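Local structure of cytochrome P450 monooxygenase (Rhodococcus sp. ECU0066, 6KBH) at residues A[403-408]-A[461-466]; A[472-477]-A[562-567]. The protein contains heme, FMN and [2Fe-2S] centres in a single chain and probably acts as a self-sufficient cytochrome P450 monooxygenase. All blocks are in the same frame, centred on the assembly; numbering follows the deposited sequence.

Interaction 1 (A[403-408]-A[461-466]); sequences IQIFLE and QPVKIG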
loop_
_atom_site.group_PDB
_atom_site.type_symbol
_atom_site.label_atom_id
_atom_site.label_comp_id
_atom_site.label_asym_id
_atom_site.label_seq_id
_atom_site.Cartn_x
_atom_site.Cartn_y
_atom_site.Cartn_z
ATOM N N ILE A 403 1.374 -12.965 -0.521
ATOM C CA ILE A 403 0.200 -13.230 0.302
ATOM C C ILE A 403 -1.069 -13.032 -0.511
ATOM O O ILE A 403 -1.994 -13.855 -0.464
ATOM C CB ILE A 403 0.205 -12.332 1.551
ATOM C CG1 ILE A 403 1.447 -12.590 2.399
ATOM C CG2 ILE A 403 -1.041 -12.583 2.376
ATOM C CD1 ILE A 403 1.479 -13.955 3.003
ATOM N N GLN A 404 -1.130 -11.934 -1.267
ATOM C CA GLN A 404 -2.332 -11.611 -2.034
ATOM C C GLN A 404 -2.747 -12.736 -2.975
ATOM O O GLN A 404 -3.937 -13.012 -3.129
ATOM C CB GLN A 404 -2.109 -10.325 -2.823
ATOM C CG GLN A 404 -2.606 -9.083 -2.136
ATOM C CD GLN A 404 -2.021 -7.857 -2.768
ATOM O OE1 GLN A 404 -0.869 -7.526 -2.524
ATOM N NE2 GLN A 404 -2.793 -7.195 -3.620
ATOM N N ILE A 405 -1.786 -13.380 -3.630
ATOM C CA ILE A 405 -2.110 -14.456 -4.565
ATOM C C ILE A 405 -2.414 -15.759 -3.832
ATOM O O ILE A 405 -3.318 -16.505 -4.234
ATOM C CB ILE A 405 -0.999 -14.621 -5.620
ATOM C CG1 ILE A 405 -0.558 -13.282 -6.153
ATOM C CG2 ILE A 405 -1.527 -15.411 -6.786
ATOM C CD1 ILE A 405 0.843 -13.270 -6.687
ATOM N N PHE A 406 -1.622 -16.083 -2.809
ATOM C CA PHE A 406 -1.988 -17.187 -1.940
ATOM C C PHE A 406 -3.453 -17.084 -1.546
ATOM O O PHE A 406 -4.227 -18.046 -1.680
ATOM C CB PHE A 406 -1.133 -17.205 -0.669
ATOM C CG PHE A 406 0.340 -17.430 -0.878
ATOM C CD1 PHE A 406 0.820 -17.954 -2.067
ATOM C CD2 PHE A 406 1.240 -17.150 0.136
ATOM C CE1 PHE A 406 2.176 -18.167 -2.239
ATOM C CE2 PHE A 406 2.599 -17.364 -0.029
ATOM C CZ PHE A 406 3.063 -17.876 -1.219
ATOM N N LEU A 407 -3.840 -15.916 -1.053
ATOM C CA LEU A 407 -5.189 -15.672 -0.585
ATOM C C LEU A 407 -6.169 -15.383 -1.713
ATOM O O LEU A 407 -7.360 -15.222 -1.439
ATOM C CB LEU A 407 -5.195 -14.516 0.421
ATOM C CG LEU A 407 -6.487 -14.278 1.206
ATOM C CD1 LEU A 407 -6.876 -15.526 1.996
ATOM C CD2 LEU A 407 -6.373 -13.061 2.109
ATOM N N GLU A 408 -5.743 -15.308 -2.974
ATOM C CA GLU A 408 -6.842 -15.301 -3.929
ATOM C C GLU A 408 -7.151 -16.705 -4.428
ATOM O O GLU A 408 -8.326 -17.062 -4.544
ATOM C CB GLU A 408 -6.595 -14.334 -5.100
ATOM C CG GLU A 408 -5.472 -14.624 -6.061
ATOM C CD GLU A 408 -5.789 -14.108 -7.462
ATOM O OE1 GLU A 408 -6.845 -14.485 -8.015
ATOM O OE2 GLU A 408 -4.978 -13.337 -8.015
ATOM N N GLN A 461 -6.531 -12.061 -10.783
ATOM C CA GLN A 461 -6.664 -10.655 -10.431
ATOM C C GLN A 461 -5.292 -10.022 -10.339
ATOM O O GLN A 461 -4.406 -10.571 -9.673
ATOM C CB GLN A 461 -7.398 -10.482 -9.111
ATOM C CG GLN A 461 -7.749 -9.037 -8.843
ATOM C CD GLN A 461 -8.428 -8.838 -7.519
ATOM O OE1 GLN A 461 -8.419 -9.724 -6.675
ATOM N NE2 GLN A 461 -9.034 -7.671 -7.330
ATOM N N PRO A 462 -5.078 -8.890 -11.002
ATOM C CA PRO A 462 -3.781 -8.213 -10.896
ATOM C C PRO A 462 -3.471 -7.839 -9.455
ATOM O O PRO A 462 -4.330 -7.346 -8.718
ATOM C CB PRO A 462 -3.954 -6.969 -11.779
ATOM C CG PRO A 462 -5.435 -6.761 -11.861
ATOM C CD PRO A 462 -6.026 -8.138 -11.844
ATOM N N VAL A 463 -2.226 -8.105 -9.055
ATOM C CA VAL A 463 -1.751 -7.694 -7.745
ATOM C C VAL A 463 -1.858 -6.176 -7.603
ATOM O O VAL A 463 -1.713 -5.423 -8.576
ATOM C CB VAL A 463 -0.305 -8.186 -7.562
ATOM C CG1 VAL A 463 0.367 -7.509 -6.395
ATOM C CG2 VAL A 463 -0.286 -9.694 -7.384
ATOM N N LYS A 464 -2.148 -5.720 -6.384
ATOM C CA LYS A 464 -2.049 -4.304 -6.044
ATOM C C LYS A 464 -1.204 -4.177 -4.785
ATOM O O LYS A 464 -1.655 -4.530 -3.692
ATOM C CB LYS A 464 -3.428 -3.673 -5.860
ATOM C CG LYS A 464 -4.130 -3.462 -7.185
ATOM C CD LYS A 464 -5.192 -2.391 -7.136
ATOM C CE LYS A 464 -5.733 -2.147 -8.541
ATOM N NZ LYS A 464 -4.685 -1.672 -9.487
ATOM N N ILE A 465 0.025 -3.686 -4.947
ATOM C CA ILE A 465 0.973 -3.539 -3.852
ATOM C C ILE A 465 1.624 -2.170 -3.935
ATOM O O ILE A 465 1.696 -1.554 -5.003
ATOM C CB ILE A 465 2.069 -4.631 -3.853
ATOM C CG1 ILE A 465 2.783 -4.679 -5.204
ATOM C CG2 ILE A 465 1.495 -5.962 -3.474
ATOM C CD1 ILE A 465 3.597 -5.918 -5.442
ATOM N N GLY A 466 2.108 -1.701 -2.790
ATOM C CA GLY A 466 2.799 -0.437 -2.714
ATOM C C GLY A 466 1.908 0.768 -2.529
ATOM O O GLY A 466 2.417 1.895 -2.528
#
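Gln404 and Glu408, one turn apart in residues 403-408 of helix 396-413, face Val463 and Gln461 on an irregular stretch of chain that runs past the helix in the opposite sense. The CA atoms of Gln404 and Val463 lie 6.9 Å apart and those of Glu408 and Gln461 8.0 Å, so side chains, rather than backbone against backbone, bridge the gap. Gln404 reaches across with its chain extended beyond CG, bringing CD to 3.5 Å from the carbonyl O of Lys464, while the amide also lies against the methyl CG2 of Ile465. An alanine here would probably open a gap between the helix and the backbone at Lys464, and leave CG2 of Ile465 without the amide against which it packs. One residue further on, Ile405 and Val463 cross at about a right angle. Atom CG1 of Ile405, beside the backbone N (chi1 -45°), stands 3.8 Å from Val463 CG2, and CD1, carried on by an extended chi2, meets the same methyl. At the next turn the Glu408 carboxylate accepts a weak bond, Gln461 N to Glu408 OE2, of 3.4 Å with an N-H...O angle of 143°. The stronger partner of the same OE2 is Arg157, through a salt bridge, so Glu408 links the passing chain to helix 153-164; Glu153 of that helix in turn accepts a hydrogen bond from the backbone N of Val463. On another side of helix 396-413, Ile403 and Leu407 pack on helix 284-300. Following the heme-ligating Cys393 in sequence, helix 396-413 corresponds to the L helix of the P450 fold, and the contact is that of this helix with the connecting chain that leads from the heme domain into the reductase.

Interaction 2 (A[472-477]-A[562-567]); sequences TIARTM and RVRGPR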
loop_
_atom_site.group_PDB
_atom_site.type_symbol
_atom_site.label_atom_id
_atom_site.label_comp_id
_atom_site.label_asym_id
_atom_site.label_seq_id
_atom_site.Cartn_x
_atom_site.Cartn_y
_atom_site.Cartn_z
ATOM N N THR A 472 -6.735 2.701 -1.403
ATOM C CA THR A 472 -7.237 1.470 -1.996
ATOM C C THR A 472 -8.584 1.032 -1.442
ATOM O O THR A 472 -9.112 0.006 -1.888
ATOM C CB THR A 472 -6.228 0.324 -1.819
ATOM O OG1 THR A 472 -6.722 -0.851 -2.480
ATOM C CG2 THR A 472 -6.037 0.010 -0.354
ATOM N N ILE A 473 -9.160 1.764 -0.487
ATOM C CA ILE A 473 -10.501 1.428 -0.019
ATOM C C ILE A 473 -11.505 1.762 -1.109
ATOM O O ILE A 473 -11.407 2.803 -1.773
ATOM C CB ILE A 473 -10.851 2.160 1.290
ATOM C CG1 ILE A 473 -10.890 3.680 1.088
ATOM C CG2 ILE A 473 -9.902 1.759 2.399
ATOM C CD1 ILE A 473 -11.633 4.417 2.184
ATOM N N ALA A 474 -12.474 0.879 -1.314
ATOM C CA ALA A 474 -13.439 1.152 -2.360
ATOM C C ALA A 474 -14.677 0.306 -2.156
ATOM O O ALA A 474 -14.625 -0.776 -1.568
ATOM C CB ALA A 474 -12.860 0.889 -3.742
ATOM N N ARG A 475 -15.784 0.809 -2.672
ATOM C CA ARG A 475 -17.038 0.085 -2.704
ATOM C C ARG A 475 -17.171 -0.554 -4.079
ATOM O O ARG A 475 -16.944 0.105 -5.093
ATOM C CB ARG A 475 -18.195 1.036 -2.430
ATOM C CG ARG A 475 -18.055 1.743 -1.098
ATOM C CD ARG A 475 -18.727 3.101 -1.115
ATOM N NE ARG A 475 -20.074 3.050 -0.544
ATOM C CZ ARG A 475 -20.432 3.581 0.623
ATOM N NH1 ARG A 475 -19.544 4.203 1.389
ATOM N NH2 ARG A 475 -21.690 3.481 1.032
ATOM N N THR A 476 -17.492 -1.840 -4.117
ATOM C CA THR A 476 -17.734 -2.515 -5.388
ATOM C C THR A 476 -19.235 -2.479 -5.640
ATOM O O THR A 476 -19.996 -3.277 -5.082
ATOM C CB THR A 476 -17.193 -3.936 -5.371
ATOM O OG1 THR A 476 -18.179 -4.818 -4.815
ATOM C CG2 THR A 476 -15.922 -3.992 -4.538
ATOM N N MET A 477 -19.665 -1.531 -6.466
ATOM C CA MET A 477 -21.073 -1.403 -6.790
ATOM C C MET A 477 -21.424 -2.233 -8.019
ATOM O O MET A 477 -20.557 -2.744 -8.732
ATOM C CB MET A 477 -21.458 0.062 -7.011
ATOM C CG MET A 477 -21.305 0.963 -5.798
ATOM S SD MET A 477 -21.044 2.663 -6.281
ATOM C CE MET A 477 -22.506 3.402 -5.677
ATOM N N ARG A 562 -15.362 -1.567 -9.200
ATOM C CA ARG A 562 -14.783 -0.926 -8.033
ATOM C C ARG A 562 -14.805 0.583 -8.245
ATOM O O ARG A 562 -14.409 1.084 -9.298
ATOM C CB ARG A 562 -13.350 -1.410 -7.787
ATOM C CG ARG A 562 -12.524 -0.438 -6.991
ATOM C CD ARG A 562 -11.473 -1.160 -6.150
ATOM N NE ARG A 562 -10.174 -1.251 -6.815
ATOM C CZ ARG A 562 -9.167 -0.398 -6.632
ATOM N NH1 ARG A 562 -9.284 0.615 -5.785
ATOM N NH2 ARG A 562 -8.031 -0.568 -7.285
ATOM N N VAL A 563 -15.287 1.314 -7.251
ATOM C CA VAL A 563 -15.592 2.727 -7.400
ATOM C C VAL A 563 -15.272 3.404 -6.082
ATOM O O VAL A 563 -15.815 3.026 -5.035
ATOM C CB VAL A 563 -17.059 2.930 -7.807
ATOM C CG1 VAL A 563 -17.990 2.087 -6.969
ATOM C CG2 VAL A 563 -17.442 4.371 -7.726
ATOM N N ARG A 564 -14.382 4.388 -6.128
ATOM C CA ARG A 564 -13.764 4.957 -4.935
ATOM C C ARG A 564 -14.380 6.314 -4.641
ATOM O O ARG A 564 -14.362 7.199 -5.502
ATOM C CB ARG A 564 -12.254 5.067 -5.130
ATOM C CG ARG A 564 -11.626 3.717 -5.419
ATOM C CD ARG A 564 -10.154 3.660 -5.066
ATOM N NE ARG A 564 -9.309 4.357 -6.030
ATOM C CZ ARG A 564 -9.026 3.903 -7.246
ATOM N NH1 ARG A 564 -9.534 2.754 -7.673
ATOM N NH2 ARG A 564 -8.238 4.609 -8.043
ATOM N N GLY A 565 -14.841 6.487 -3.399
ATOM C CA GLY A 565 -15.845 7.456 -3.020
ATOM C C GLY A 565 -15.702 8.862 -3.567
ATOM O O GLY A 565 -14.631 9.298 -4.005
ATOM N N PRO A 566 -16.807 9.602 -3.531
ATOM C CA PRO A 566 -16.830 10.951 -4.106
ATOM C C PRO A 566 -15.779 11.869 -3.504
ATOM O O PRO A 566 -15.668 12.007 -2.284
ATOM C CB PRO A 566 -18.246 11.441 -3.781
ATOM C CG PRO A 566 -19.055 10.195 -3.627
ATOM C CD PRO A 566 -18.121 9.199 -3.003
ATOM N N ARG A 567 -14.984 12.478 -4.375
ATOM C CA ARG A 567 -14.278 13.716 -4.079
ATOM C C ARG A 567 -14.807 14.814 -4.991
ATOM O O ARG A 567 -15.557 14.559 -5.936
ATOM C CB ARG A 567 -12.764 13.564 -4.251
ATOM C CG ARG A 567 -12.219 12.176 -4.023
ATOM C CD ARG A 567 -10.714 12.255 -3.847
ATOM N NE ARG A 567 -10.017 12.231 -5.129
ATOM C CZ ARG A 567 -9.772 11.127 -5.824
ATOM N NH1 ARG A 567 -10.160 9.947 -5.362
ATOM N NH2 ARG A 567 -9.133 11.202 -6.984
#
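Arg475 and Val563 form a hydrogen-bonded antiparallel pair, followed by Thr476 and Arg562 as a non-hydrogen-bonded pair, in two strand segments whose axes approach to 4.7 Å with directions 130° apart. The backbone bonds run both ways, Arg475 N to Val563 O at 3.2 Å and Val563 N to Arg475 O at 3.0 Å. Just before the paired residues, the methyl of Ala474 rests against two arginine stems: its CB is 3.5 Å from CD of Arg562 and 3.5 Å from CG of Arg564, and it also lies at the edge of the Arg562 guanidinium. Arg562 places CG anti to its backbone N (chi1 157°), against that methyl. The charged ends are held elsewhere: NE of Arg562 and NH1 of Arg564 both form salt bridges with Asp514, which would partly offset the repulsion between two neighbouring cations, and NH2 of Arg564 pairs with Asp734. Further along the paired strands, Met477 crosses Val563 obliquely, with CG of Met477 3.7 Å from CG1 of Val563. Met477 also touches Phe534, and Val563 touches Ile511. Such pairing of neighbouring strands belongs to the six-stranded antiparallel sheet of the ferredoxin-reductase-type flavin-binding domain, here with Arg564 extending to Asp734 in the pocket of the [2Fe-2S] cluster.

The two contacts come in series along the chain: interaction 1 closes at 461-466 before interaction 2 opens at 472-477, and their centres are 18 Å apart. They share no helix or sheet, since interaction 1 rests on helix 396-413 of the P450 and interaction 2 on adjacent strands of the flavin domain. The side chains of Lys464 and Arg562 nevertheless pack together, so the connecting chain touches both modules. Gly466, backbone-bonded to Ala731, ties this chain to the iron-sulfur region, and Arg564 reaches the same region from the flavin side. In a self-sufficient enzyme, such joints are likely to contribute to holding the heme, flavin and cluster domains side by side.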